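Local coordinates for EmGH1 (Erythrobacter marinus, PDB 5Z87), which probably hydrolyses beta-glucosidic links as a beta-glucosidase of glycoside hydrolase family 3, perhaps with xylosidase or arabinofuranosidase activity as well, at residues A61-P66 / L353-L358; A333-L338 / G362-R367; G465-A470 / F475-A480; V576-H581 / H609-I614; T645-N650 / S656-P661. All coordinates share one frame; numbering follows the deposited sequence.

Contact 1 of 5, residues A61-P66 / L353-L358; sequences AQLNCP and LMLPQL
Asn64, whose side-chain amide lies against Leu353, makes a weak bond from its backbone N back to Ala61 O at 3.4 Å, closing a type I turn, and its backbone also bonds to Gly91. The turn links helix 56-61 to the short strand 64-65, part of the TIM barrel-like fold of the N-terminal domain. There 61-66 meets Leu353, in the turn just before helix 355-360, and the start of that helix. Backbone bonds from Leu63 to Glu345 and from Cys65 to Ala347 hold strand 64-65 parallel to 345-346, while Pro66 bonds to Tyr93, so an early and a late part of the domain are drawn together here.

Across the contact the touching is by van der Waals forces. The Asn64 amide sets OD1 3.5 Å and CG 3.7 Å from one methyl, CD1 of Leu353, and the two side chains run obliquely past each other. In Leu353, chi1 -83° sets CG beside the backbone N and chi2 53° then brings CD1 to the amide. The second pair is wholly apolar and buried. Leu63, backed by Ala372 and Ala373 of helix 366-382, runs at about a right angle to Leu355, and they meet through one methyl each, Leu63 CD1 lying 3.8 Å from Leu355 CD1.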
# COMPACT_ATOMS: atom_id res chain seq x y z
N ALA A 61 29.03 -29.46 -4.77
CA ALA A 61 29.94 -28.36 -4.49
C ALA A 61 29.70 -27.18 -5.44
O ALA A 61 29.95 -26.03 -5.08
CB ALA A 61 31.39 -28.84 -4.57
N GLN A 62 29.21 -27.46 -6.64
CA GLN A 62 28.87 -26.41 -7.60
C GLN A 62 27.65 -25.58 -7.18
O GLN A 62 27.34 -24.61 -7.87
CB GLN A 62 28.63 -27.04 -8.98
CG GLN A 62 29.83 -27.79 -9.54
CD GLN A 62 31.00 -26.87 -9.84
OE1 GLN A 62 30.86 -25.86 -10.54
NE2 GLN A 62 32.18 -27.20 -9.29
N LEU A 63 26.97 -25.92 -6.08
CA LEU A 63 25.78 -25.19 -5.67
C LEU A 63 26.05 -24.21 -4.54
O LEU A 63 25.11 -23.61 -4.00
CB LEU A 63 24.67 -26.17 -5.26
CG LEU A 63 24.43 -27.33 -6.24
CD1 LEU A 63 23.21 -28.12 -5.86
CD2 LEU A 63 24.30 -26.83 -7.67
N ASN A 64 27.31 -24.02 -4.16
CA ASN A 64 27.69 -23.13 -3.07
C ASN A 64 28.36 -21.88 -3.64
O ASN A 64 29.14 -21.97 -4.60
CB ASN A 64 28.64 -23.83 -2.10
CG ASN A 64 28.10 -25.18 -1.64
OD1 ASN A 64 26.92 -25.31 -1.38
ND2 ASN A 64 28.98 -26.18 -1.53
N CYS A 65 28.07 -20.72 -3.04
CA CYS A 65 28.70 -19.45 -3.42
C CYS A 65 28.93 -18.57 -2.20
O CYS A 65 28.14 -17.66 -1.92
CB CYS A 65 27.85 -18.71 -4.45
SG CYS A 65 28.63 -17.23 -5.13
N PRO A 66 30.00 -18.81 -1.44
CA PRO A 66 30.33 -17.94 -0.31
C PRO A 66 31.00 -16.66 -0.78
O PRO A 66 31.29 -16.47 -1.96
CB PRO A 66 31.30 -18.79 0.52
CG PRO A 66 32.07 -19.55 -0.54
CD PRO A 66 31.02 -19.87 -1.63
N LEU A 353 25.10 -26.65 2.07
CA LEU A 353 26.16 -27.56 2.47
C LEU A 353 25.59 -28.87 3.03
O LEU A 353 26.30 -29.88 3.06
CB LEU A 353 27.09 -26.90 3.49
CG LEU A 353 28.21 -25.99 2.94
CD1 LEU A 353 27.70 -24.92 2.00
CD2 LEU A 353 29.02 -25.34 4.05
N MET A 354 24.32 -28.88 3.44
CA MET A 354 23.66 -30.09 3.92
C MET A 354 23.14 -30.97 2.79
O MET A 354 22.70 -32.09 3.06
CB MET A 354 22.48 -29.73 4.84
CG MET A 354 22.84 -28.96 6.10
SD MET A 354 21.37 -28.38 7.00
CE MET A 354 22.14 -27.33 8.23
N LEU A 355 23.17 -30.50 1.54
CA LEU A 355 22.54 -31.25 0.46
C LEU A 355 23.11 -32.66 0.28
O LEU A 355 22.31 -33.60 0.12
CB LEU A 355 22.63 -30.45 -0.84
CG LEU A 355 21.81 -29.16 -0.93
CD1 LEU A 355 21.96 -28.57 -2.33
CD2 LEU A 355 20.35 -29.42 -0.60
N PRO A 356 24.44 -32.88 0.27
CA PRO A 356 24.92 -34.27 0.10
C PRO A 356 24.45 -35.21 1.19
O PRO A 356 23.94 -36.29 0.89
CB PRO A 356 26.45 -34.12 0.09
CG PRO A 356 26.70 -32.69 -0.28
CD PRO A 356 25.55 -31.91 0.32
N GLN A 357 24.57 -34.81 2.46
CA GLN A 357 24.11 -35.70 3.53
C GLN A 357 22.61 -35.91 3.48
O GLN A 357 22.13 -36.99 3.85
CB GLN A 357 24.53 -35.15 4.89
CG GLN A 357 24.59 -36.23 5.99
CD GLN A 357 25.22 -37.53 5.50
OE1 GLN A 357 26.39 -37.56 5.10
NE2 GLN A 357 24.44 -38.62 5.52
N LEU A 358 21.83 -34.92 3.01
CA LEU A 358 20.39 -35.12 2.91
C LEU A 358 20.05 -36.15 1.85
O LEU A 358 19.12 -36.95 2.03
CB LEU A 358 19.67 -33.79 2.61
CG LEU A 358 19.67 -32.78 3.76
CD1 LEU A 358 19.44 -31.37 3.24
CD2 LEU A 358 18.64 -33.19 4.82

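Contact 2 of 5, residues A333-L338 / G362-R367; sequences AAIMGL and GLLEER
Leu364 packs its isobutyl group against Ile335 and Leu338, one helical turn of 330-340, in the outer layer of the TIM barrel-like N-terminal domain. Residues 362-365 connect helix 355-360 to helix 366-382, which 366-367 open. The connection starts with a Schellman motif that ends helix 355-360: Gly362 has positive phi (83°), where any side chain would be jammed against the preceding carbonyl oxygen.

The apolar contacts come first. Leu338 and Leu364 cross at about a right angle and meet by their CD2 methyls, 4.0 Å apart. In Leu364 the CG lies opposite the backbone N (chi1 175°), and the fork beyond it offers one methyl to each helix residue: its CD1 lies 4.4 Å from CG2 of Ile335, a looser touch. Leu338, a buried residue, also touches Tyr368 and Ala372 of helix 366-382.

The second kind of contact joins a methyl to a backbone oxygen. Ile335 sends its long branch away from the helix axis, with CG1 beside the backbone N (chi1 -67°) and the chain extended beyond it. Its far end then rests on the carbonyl oxygen of Leu363 rather than on a side chain. Leu363, more exposed, contributes mainly this carbonyl and turns its own side chain to Leu358. The closest approach between the two segments is this one, Ile335 CD1 to Leu363 O at 3.6 Å.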
# COMPACT_ATOMS: atom_id res chain seq x y z
N ALA A 333 14.80 -25.86 4.93
CA ALA A 333 14.93 -24.68 4.06
C ALA A 333 15.73 -25.01 2.80
O ALA A 333 15.32 -24.65 1.68
CB ALA A 333 15.59 -23.53 4.82
N ALA A 334 16.86 -25.69 2.96
CA ALA A 334 17.64 -26.13 1.81
C ALA A 334 16.78 -26.93 0.85
O ALA A 334 16.80 -26.70 -0.37
CB ALA A 334 18.86 -26.94 2.27
N ILE A 335 15.95 -27.84 1.38
CA ILE A 335 15.13 -28.70 0.53
C ILE A 335 14.08 -27.88 -0.22
O ILE A 335 13.86 -28.07 -1.42
CB ILE A 335 14.48 -29.83 1.34
CG1 ILE A 335 15.54 -30.80 1.86
CG2 ILE A 335 13.46 -30.59 0.48
CD1 ILE A 335 14.98 -31.92 2.73
N MET A 336 13.40 -26.97 0.49
CA MET A 336 12.40 -26.12 -0.16
C MET A 336 13.01 -25.28 -1.28
O MET A 336 12.47 -25.23 -2.39
CB MET A 336 11.72 -25.22 0.87
CG MET A 336 10.73 -25.95 1.75
SD MET A 336 9.89 -24.80 2.87
CE MET A 336 8.89 -25.96 3.82
N GLY A 337 14.13 -24.60 -1.00
CA GLY A 337 14.76 -23.79 -2.03
C GLY A 337 15.18 -24.59 -3.26
O GLY A 337 14.95 -24.17 -4.40
N LEU A 338 15.81 -25.74 -3.04
CA LEU A 338 16.30 -26.53 -4.18
C LEU A 338 15.14 -27.07 -5.02
O LEU A 338 15.16 -26.96 -6.25
CB LEU A 338 17.19 -27.66 -3.67
CG LEU A 338 18.03 -28.33 -4.75
CD1 LEU A 338 19.13 -27.39 -5.18
CD2 LEU A 338 18.60 -29.65 -4.21
N GLY A 362 18.50 -40.03 2.52
CA GLY A 362 17.21 -40.38 1.95
C GLY A 362 16.12 -39.33 2.09
O GLY A 362 14.97 -39.61 1.74
N LEU A 363 16.45 -38.14 2.57
CA LEU A 363 15.48 -37.07 2.72
C LEU A 363 15.36 -36.18 1.49
O LEU A 363 14.56 -35.24 1.50
CB LEU A 363 15.84 -36.21 3.94
CG LEU A 363 16.11 -37.09 5.17
CD1 LEU A 363 16.86 -36.32 6.25
CD2 LEU A 363 14.80 -37.65 5.69
N LEU A 364 16.12 -36.46 0.43
CA LEU A 364 16.16 -35.61 -0.75
C LEU A 364 16.61 -36.44 -1.95
O LEU A 364 17.59 -37.19 -1.85
CB LEU A 364 17.10 -34.42 -0.54
CG LEU A 364 17.38 -33.46 -1.71
CD1 LEU A 364 16.10 -32.78 -2.22
CD2 LEU A 364 18.41 -32.41 -1.30
N GLU A 365 15.93 -36.29 -3.08
CA GLU A 365 16.29 -37.03 -4.28
C GLU A 365 17.50 -36.42 -4.96
O GLU A 365 17.57 -35.20 -5.17
CB GLU A 365 15.11 -37.08 -5.26
CG GLU A 365 13.96 -37.97 -4.80
CD GLU A 365 12.61 -37.43 -5.22
OE1 GLU A 365 12.19 -37.71 -6.36
OE2 GLU A 365 11.97 -36.73 -4.40
N GLU A 366 18.46 -37.27 -5.34
CA GLU A 366 19.71 -36.79 -5.92
C GLU A 366 19.46 -36.01 -7.21
O GLU A 366 20.24 -35.11 -7.54
CB GLU A 366 20.67 -37.96 -6.15
CG GLU A 366 21.73 -37.75 -7.23
CD GLU A 366 22.97 -38.62 -7.02
OE1 GLU A 366 22.96 -39.48 -6.10
OE2 GLU A 366 23.96 -38.44 -7.77
N ARG A 367 18.37 -36.31 -7.92
CA ARG A 367 18.11 -35.65 -9.19
C ARG A 367 17.96 -34.13 -9.05
O ARG A 367 18.17 -33.42 -10.03
CB ARG A 367 16.87 -36.26 -9.85
CG ARG A 367 15.54 -35.82 -9.26
CD ARG A 367 14.38 -36.33 -10.11
NE ARG A 367 13.21 -35.45 -10.08
CZ ARG A 367 12.18 -35.60 -9.26
NH1 ARG A 367 11.16 -34.75 -9.31
NH2 ARG A 367 12.17 -36.60 -8.39

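Contact 3 of 5, residues G465-A470 / F475-A480; sequences GLQAYA and FEVEYA
This is the helix-to-strand packing at the tight return of a beta-alpha-beta unit in the C-terminal alpha/beta domain: helix 462-473 follows strand 436-440 and leads into edge strand 476-480, which lies parallel to 436-440. The helix and strand segments run nearly antiparallel, at 159°, with their axes 8.0 Å apart. At the turn, Phe475 N gives a weak but fairly straight bond to Ala470 O (3.4 Å).

Ala470 is the pivot. Its CB sits over one face of the Phe475 ring in a CH-pi contact, 3.7 Å from the centroid and shifted toward the rim, and the same CB is 3.2 Å from Phe475 O. Phe475 reaches this place because its CG takes the crowded position between backbone N and carbonyl carbon (chi1 66°), folding the ring back onto the helix. Its edge meets the edge of Tyr469, CE2 to CD1 at 4.2 Å; Tyr469 in turn stacks on Phe616 and bonds by OH to Asp618. Farther along, Val477 splits its branches, CG2 to Ala470 CB and CG1 to Gln467 CG, both at 3.8 Å. A serine at Phe475 would probably leave the Ala470 methyl without its aromatic cover and the Tyr469 edge without its neighbour. With a single weak bond across, cohesion here rests chiefly on dispersion between methyls and ring.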
# COMPACT_ATOMS: atom_id res chain seq x y z
N GLY A 465 33.29 20.74 -10.61
CA GLY A 465 32.88 20.95 -11.99
C GLY A 465 32.65 22.41 -12.30
O GLY A 465 32.99 22.89 -13.38
N LEU A 466 32.08 23.15 -11.34
CA LEU A 466 31.85 24.57 -11.54
C LEU A 466 33.14 25.38 -11.41
O LEU A 466 33.33 26.36 -12.15
CB LEU A 466 30.79 25.04 -10.54
CG LEU A 466 29.36 24.76 -11.02
CD1 LEU A 466 28.36 25.03 -9.91
CD2 LEU A 466 29.02 25.56 -12.28
N GLN A 467 34.03 25.00 -10.49
CA GLN A 467 35.33 25.66 -10.41
C GLN A 467 36.09 25.55 -11.73
O GLN A 467 36.64 26.54 -12.22
CB GLN A 467 36.17 25.05 -9.29
CG GLN A 467 35.75 25.46 -7.89
CD GLN A 467 36.40 24.56 -6.85
OE1 GLN A 467 36.81 23.44 -7.17
NE2 GLN A 467 36.50 25.04 -5.62
N ALA A 468 36.11 24.36 -12.32
CA ALA A 468 36.81 24.18 -13.59
C ALA A 468 36.15 24.98 -14.70
O ALA A 468 36.84 25.47 -15.60
CB ALA A 468 36.86 22.71 -13.97
N TYR A 469 34.82 25.11 -14.65
CA TYR A 469 34.13 25.92 -15.64
C TYR A 469 34.43 27.40 -15.46
O TYR A 469 34.63 28.12 -16.44
CB TYR A 469 32.62 25.67 -15.56
CG TYR A 469 31.91 26.10 -16.82
CD1 TYR A 469 31.53 27.42 -17.00
CD2 TYR A 469 31.63 25.19 -17.83
CE1 TYR A 469 30.89 27.83 -18.15
CE2 TYR A 469 30.98 25.59 -18.99
CZ TYR A 469 30.63 26.92 -19.14
OH TYR A 469 29.99 27.34 -20.29
N ALA A 470 34.48 27.86 -14.21
CA ALA A 470 34.79 29.26 -13.96
C ALA A 470 36.18 29.62 -14.49
O ALA A 470 36.37 30.69 -15.09
CB ALA A 470 34.67 29.55 -12.47
N PHE A 475 35.27 33.84 -14.37
CA PHE A 475 34.51 34.35 -13.23
C PHE A 475 34.93 33.57 -12.00
O PHE A 475 35.60 32.54 -12.09
CB PHE A 475 33.00 34.29 -13.48
CG PHE A 475 32.43 32.90 -13.60
CD1 PHE A 475 32.05 32.19 -12.46
CD2 PHE A 475 32.25 32.31 -14.84
CE1 PHE A 475 31.52 30.92 -12.57
CE2 PHE A 475 31.71 31.04 -14.95
CZ PHE A 475 31.35 30.35 -13.81
N GLU A 476 34.53 34.08 -10.84
CA GLU A 476 34.95 33.57 -9.55
C GLU A 476 33.90 32.65 -8.95
O GLU A 476 32.70 32.77 -9.23
CB GLU A 476 35.21 34.73 -8.59
CG GLU A 476 35.88 34.34 -7.29
CD GLU A 476 36.13 35.54 -6.41
OE1 GLU A 476 36.06 35.40 -5.16
OE2 GLU A 476 36.41 36.64 -6.96
N VAL A 477 34.36 31.72 -8.11
CA VAL A 477 33.51 30.77 -7.41
C VAL A 477 33.92 30.77 -5.94
O VAL A 477 35.11 30.66 -5.63
CB VAL A 477 33.63 29.35 -8.00
CG1 VAL A 477 33.31 28.28 -6.95
CG2 VAL A 477 32.73 29.20 -9.21
N GLU A 478 32.95 30.92 -5.05
CA GLU A 478 33.15 30.63 -3.64
C GLU A 478 32.26 29.47 -3.23
O GLU A 478 31.26 29.17 -3.88
CB GLU A 478 32.89 31.85 -2.76
CG GLU A 478 33.60 31.75 -1.41
CD GLU A 478 33.80 33.10 -0.74
OE1 GLU A 478 33.93 34.11 -1.47
OE2 GLU A 478 33.82 33.14 0.51
N TYR A 479 32.64 28.82 -2.13
CA TYR A 479 31.96 27.63 -1.66
C TYR A 479 31.60 27.83 -0.20
O TYR A 479 32.40 28.34 0.58
CB TYR A 479 32.82 26.37 -1.81
CG TYR A 479 32.41 25.24 -0.89
CD1 TYR A 479 31.25 24.50 -1.13
CD2 TYR A 479 33.16 24.91 0.23
CE1 TYR A 479 30.86 23.47 -0.29
CE2 TYR A 479 32.78 23.89 1.08
CZ TYR A 479 31.63 23.16 0.81
OH TYR A 479 31.26 22.14 1.66
N ALA A 480 30.39 27.41 0.15
CA ALA A 480 29.95 27.33 1.53
C ALA A 480 29.26 25.99 1.75
O ALA A 480 28.58 25.47 0.86
CB ALA A 480 28.99 28.49 1.88

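Contact 4 of 5, residues V576-H581 / H609-I614; sequences VAVLIH and HAIASI
The contact belongs to the alpha/beta sandwich of the C-terminal domain, where helix 607-615 lies against one face of the mixed sheet and reaches the inner strand 574-580. One residue of the helix does the work. Ile611 points at the strand and touches the two residues, Val578 and Ile580, that turn the same way on that face of the sheet.

Val578 and Ile611 reach toward each other tip to tip. CG1 of Val578 lies 3.7 Å from CD1 of Ile611, the closest approach between the two segments. The Ile611 CG2 branch backs this up, 4.1 Å from Val578 CG1 and 4.2 Å from Val578 CG2, so the valine fork is met by both branches of the isoleucine. Ile611 manages this with CG1 beside its backbone N (chi1 -66°) and its chain extended from there (chi2 177°), which projects CD1 off the helix toward the sheet. The same Ile611 CD1 also meets CD1 of Ile580, at 4.4 Å, a lighter touch two residues along the strand.

All three side chains are buried and purely hydrocarbon, and the touch between them is by dispersion and fit of shape; the nearest CA atoms, those of Val578 and Ile611, stay 8.2 Å apart. Around this point, strand 574-580 is held between strands 527-533 and 596-601, Val578 bonding by its backbone to Met530 and packing on Val529. On a flank of helix 607-615, Ala610 rests on Ala413 and Glu414 of helix 403-416.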
# COMPACT_ATOMS: atom_id res chain seq x y z
N VAL A 576 19.58 29.06 -8.48
CA VAL A 576 19.12 27.80 -9.04
C VAL A 576 19.49 26.68 -8.08
O VAL A 576 20.44 26.77 -7.30
CB VAL A 576 19.70 27.53 -10.43
CG1 VAL A 576 19.42 28.70 -11.35
CG2 VAL A 576 21.19 27.28 -10.33
N ALA A 577 18.74 25.59 -8.16
CA ALA A 577 18.98 24.42 -7.33
C ALA A 577 19.29 23.22 -8.21
O ALA A 577 18.69 23.04 -9.28
CB ALA A 577 17.79 24.14 -6.40
N VAL A 578 20.27 22.42 -7.76
CA VAL A 578 20.63 21.14 -8.36
C VAL A 578 20.36 20.04 -7.33
O VAL A 578 20.91 20.08 -6.22
CB VAL A 578 22.11 21.11 -8.80
CG1 VAL A 578 22.41 19.83 -9.59
CG2 VAL A 578 22.43 22.33 -9.63
N LEU A 579 19.53 19.07 -7.68
CA LEU A 579 19.18 17.99 -6.75
C LEU A 579 20.08 16.78 -6.99
O LEU A 579 20.16 16.26 -8.11
CB LEU A 579 17.71 17.61 -6.89
CG LEU A 579 16.68 18.67 -6.49
CD1 LEU A 579 15.30 18.24 -6.88
CD2 LEU A 579 16.73 18.93 -5.01
N ILE A 580 20.72 16.32 -5.92
CA ILE A 580 21.59 15.16 -5.93
C ILE A 580 21.12 14.25 -4.81
O ILE A 580 21.02 14.70 -3.66
CB ILE A 580 23.07 15.56 -5.75
CG1 ILE A 580 23.50 16.46 -6.91
CG2 ILE A 580 23.99 14.33 -5.64
CD1 ILE A 580 24.82 17.21 -6.67
N HIS A 581 20.81 13.00 -5.14
CA HIS A 581 20.00 12.14 -4.26
C HIS A 581 19.81 10.76 -4.89
O HIS A 581 19.96 10.58 -6.11
CB HIS A 581 18.63 12.76 -4.00
CG HIS A 581 17.86 13.05 -5.26
ND1 HIS A 581 16.74 12.33 -5.64
CD2 HIS A 581 18.06 13.97 -6.24
CE1 HIS A 581 16.27 12.80 -6.78
NE2 HIS A 581 17.06 13.79 -7.17
N HIS A 609 30.99 17.98 -14.17
CA HIS A 609 31.17 18.66 -15.46
C HIS A 609 29.86 18.75 -16.23
O HIS A 609 29.58 19.78 -16.86
CB HIS A 609 32.23 17.93 -16.30
CG HIS A 609 33.61 17.93 -15.69
ND1 HIS A 609 34.25 19.09 -15.31
CD2 HIS A 609 34.46 16.92 -15.42
CE1 HIS A 609 35.44 18.79 -14.82
NE2 HIS A 609 35.59 17.48 -14.87
N ALA A 610 29.06 17.68 -16.21
CA ALA A 610 27.82 17.71 -16.97
C ALA A 610 26.84 18.72 -16.38
O ALA A 610 26.17 19.44 -17.12
CB ALA A 610 27.20 16.31 -17.02
N ILE A 611 26.78 18.82 -15.05
CA ILE A 611 25.94 19.84 -14.41
C ILE A 611 26.37 21.24 -14.84
O ILE A 611 25.53 22.08 -15.21
CB ILE A 611 26.01 19.69 -12.88
CG1 ILE A 611 25.37 18.38 -12.45
CG2 ILE A 611 25.37 20.90 -12.20
CD1 ILE A 611 25.45 18.12 -10.96
N ALA A 612 27.67 21.52 -14.79
CA ALA A 612 28.15 22.84 -15.19
C ALA A 612 27.82 23.12 -16.65
O ALA A 612 27.40 24.23 -16.99
CB ALA A 612 29.65 22.95 -14.94
N SER A 613 27.98 22.13 -17.51
CA SER A 613 27.68 22.33 -18.93
C SER A 613 26.20 22.64 -19.16
O SER A 613 25.86 23.40 -20.08
CB SER A 613 28.10 21.09 -19.72
OG SER A 613 29.51 20.89 -19.65
N ILE A 614 25.31 22.06 -18.35
CA ILE A 614 23.89 22.33 -18.52
C ILE A 614 23.53 23.66 -17.88
O ILE A 614 22.67 24.39 -18.39
CB ILE A 614 23.06 21.17 -17.96
CG1 ILE A 614 23.04 20.02 -18.95
CG2 ILE A 614 21.63 21.60 -17.63
CD1 ILE A 614 22.80 18.68 -18.30

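Contact 5 of 5, residues T645-N650 / S656-P661; sequences TGRFRN and STPLYP
Two pieces of one surface loop, following helix 607-615 and leading to strand 671-678, are tied together here at the interface with the second subunit, in which 645-650 takes part, and an arginine hydrogen-bonded to a backbone carbonyl makes the tie. Arg647 NH2 donates to Ser656 O at 2.8 Å, with an N-H...O angle of 158°. The oxygen lies in the plane of the guanidinium, though the donor is tilted 29° from the carbonyl plane. A water reinforces the grip: it accepts from Arg647 NE at 3.1 Å and donates to the same Ser656 O at 2.8 Å, so that oxygen accepts two hydrogen bonds. A bend in the arginine chain (chi3 64°) turns the group onto its target, and the ring carbon Pro658 CD lies 3.7 Å from Arg647 NH2.

Where the two backbones come nearest, Asn650 and Ser656 touch by van der Waals contact, Asn650 OD1 to Ser656 CB at 3.5 Å; the amide nitrogen of Asn650 bonds to Asp547 of the second subunit, and Ser656 OG to Tyr651 N. Within 645-650, Arg649 grips Phe648 O side-on, NE at 3.0 Å and NH1 at 3.3 Å, both from one face of the carbonyl. Its guanidinium goes on to Tyr543 and Gly546 of the second subunit.

A leucine in place of Arg647 would probably leave Ser656 O without its direct donor and the bridging water without its NE anchor, so that 656-658 is less firmly tied to this point of the loop. The positive charge of the guanidinium probably strengthens its bond to the carbonyl oxygen, which the water also satisfies.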
# COMPACT_ATOMS: atom_id res chain seq x y z
N THR A 645 -10.06 3.63 -11.22
CA THR A 645 -10.42 4.00 -9.87
C THR A 645 -9.22 4.35 -9.00
O THR A 645 -9.41 4.74 -7.85
CB THR A 645 -11.19 2.85 -9.22
OG1 THR A 645 -10.44 1.63 -9.39
CG2 THR A 645 -12.56 2.72 -9.84
N GLY A 646 -8.00 4.18 -9.50
CA GLY A 646 -6.84 4.28 -8.64
C GLY A 646 -6.71 5.66 -8.01
O GLY A 646 -6.44 5.79 -6.82
N ARG A 647 -6.89 6.69 -8.81
CA ARG A 647 -6.91 8.06 -8.31
C ARG A 647 -8.23 8.73 -8.68
O ARG A 647 -8.27 9.91 -9.00
CB ARG A 647 -5.70 8.84 -8.81
CG ARG A 647 -4.39 8.41 -8.10
CD ARG A 647 -3.15 9.09 -8.67
NE ARG A 647 -3.17 10.54 -8.48
CZ ARG A 647 -3.45 11.40 -9.45
NH1 ARG A 647 -3.73 10.96 -10.67
NH2 ARG A 647 -3.44 12.70 -9.20
N PHE A 648 -9.31 7.96 -8.62
CA PHE A 648 -10.63 8.49 -8.96
C PHE A 648 -11.03 9.63 -8.02
O PHE A 648 -11.54 10.67 -8.46
CB PHE A 648 -11.65 7.36 -8.94
CG PHE A 648 -13.06 7.80 -9.16
CD1 PHE A 648 -13.38 8.59 -10.24
CD2 PHE A 648 -14.06 7.39 -8.29
CE1 PHE A 648 -14.68 9.00 -10.45
CE2 PHE A 648 -15.37 7.78 -8.51
CZ PHE A 648 -15.68 8.59 -9.59
N ARG A 649 -10.79 9.47 -6.72
CA ARG A 649 -11.08 10.49 -5.72
C ARG A 649 -9.79 11.11 -5.19
O ARG A 649 -8.75 10.45 -5.10
CB ARG A 649 -11.88 9.91 -4.54
CG ARG A 649 -13.21 9.23 -4.94
CD ARG A 649 -14.27 10.22 -5.36
NE ARG A 649 -13.97 10.84 -6.64
CZ ARG A 649 -14.76 11.72 -7.24
NH1 ARG A 649 -14.39 12.26 -8.40
NH2 ARG A 649 -15.90 12.08 -6.67
N ASN A 650 -9.88 12.39 -4.80
CA ASN A 650 -8.76 13.19 -4.35
C ASN A 650 -8.82 13.42 -2.84
O ASN A 650 -9.81 13.12 -2.18
CB ASN A 650 -8.73 14.52 -5.10
CG ASN A 650 -8.56 14.33 -6.58
OD1 ASN A 650 -7.62 13.67 -7.02
ND2 ASN A 650 -9.49 14.88 -7.36
N SER A 656 -4.01 17.14 -5.05
CA SER A 656 -3.74 15.72 -5.24
C SER A 656 -3.13 15.40 -6.60
O SER A 656 -2.98 14.22 -6.94
CB SER A 656 -5.02 14.91 -5.05
OG SER A 656 -5.52 15.07 -3.74
N THR A 657 -2.82 16.42 -7.40
CA THR A 657 -2.06 16.21 -8.61
C THR A 657 -0.63 15.84 -8.25
O THR A 657 -0.15 16.14 -7.16
CB THR A 657 -2.05 17.47 -9.48
OG1 THR A 657 -1.46 18.54 -8.73
CG2 THR A 657 -3.48 17.83 -9.93
N PRO A 658 0.08 15.16 -9.15
CA PRO A 658 1.50 14.93 -8.89
C PRO A 658 2.24 16.26 -8.92
O PRO A 658 1.80 17.23 -9.54
CB PRO A 658 1.92 14.01 -10.04
CG PRO A 658 0.85 14.17 -11.08
CD PRO A 658 -0.40 14.49 -10.37
N LEU A 659 3.36 16.30 -8.20
CA LEU A 659 4.23 17.47 -8.29
C LEU A 659 4.85 17.57 -9.68
O LEU A 659 4.83 18.63 -10.31
CB LEU A 659 5.31 17.39 -7.20
CG LEU A 659 6.20 18.64 -7.10
CD1 LEU A 659 5.38 19.90 -6.78
CD2 LEU A 659 7.29 18.44 -6.07
N TYR A 660 5.37 16.46 -10.19
CA TYR A 660 5.79 16.32 -11.58
C TYR A 660 5.28 14.98 -12.09
O TYR A 660 5.44 13.95 -11.40
CB TYR A 660 7.33 16.40 -11.74
CG TYR A 660 8.00 17.57 -11.04
CD1 TYR A 660 7.99 18.85 -11.59
CD2 TYR A 660 8.68 17.38 -9.84
CE1 TYR A 660 8.62 19.91 -10.95
CE2 TYR A 660 9.31 18.44 -9.19
CZ TYR A 660 9.28 19.70 -9.75
OH TYR A 660 9.91 20.73 -9.11
N PRO A 661 4.69 14.92 -13.28
CA PRO A 661 4.19 13.65 -13.79
C PRO A 661 5.29 12.82 -14.41
O PRO A 661 6.35 13.32 -14.80
CB PRO A 661 3.17 14.08 -14.84
CG PRO A 661 3.70 15.39 -15.35
CD PRO A 661 4.33 16.05 -14.15
O HOH W 1 -3.53 11.74 -5.69

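How the contacts relate
Contacts 1 and 2, centres about 11 Å apart in the barrel-like N-terminal domain, meet through Leu355 of contact 1, whose CD2 lies 3.6 Å from Leu364 CD2; Leu358 O and Leu363 N, 3.0 Å apart, probably bond. Contacts 3 and 4, centres about 13 Å apart, reach the same C-terminal sheet, and Leu466 CD2 packs 3.8 Å from Ala612 CB. The two pairs lie about 49 to 62 Å apart between centres. Contact 5, about 29 Å from contact 4 between centres but about 6 Å between nearest atoms, bonds to Tyr543, Gly546 and Asp547 of the second subunit, which in sequence follow Glu541, a residue of the dithiothreitol pocket. All five contacts lie away from that pocket.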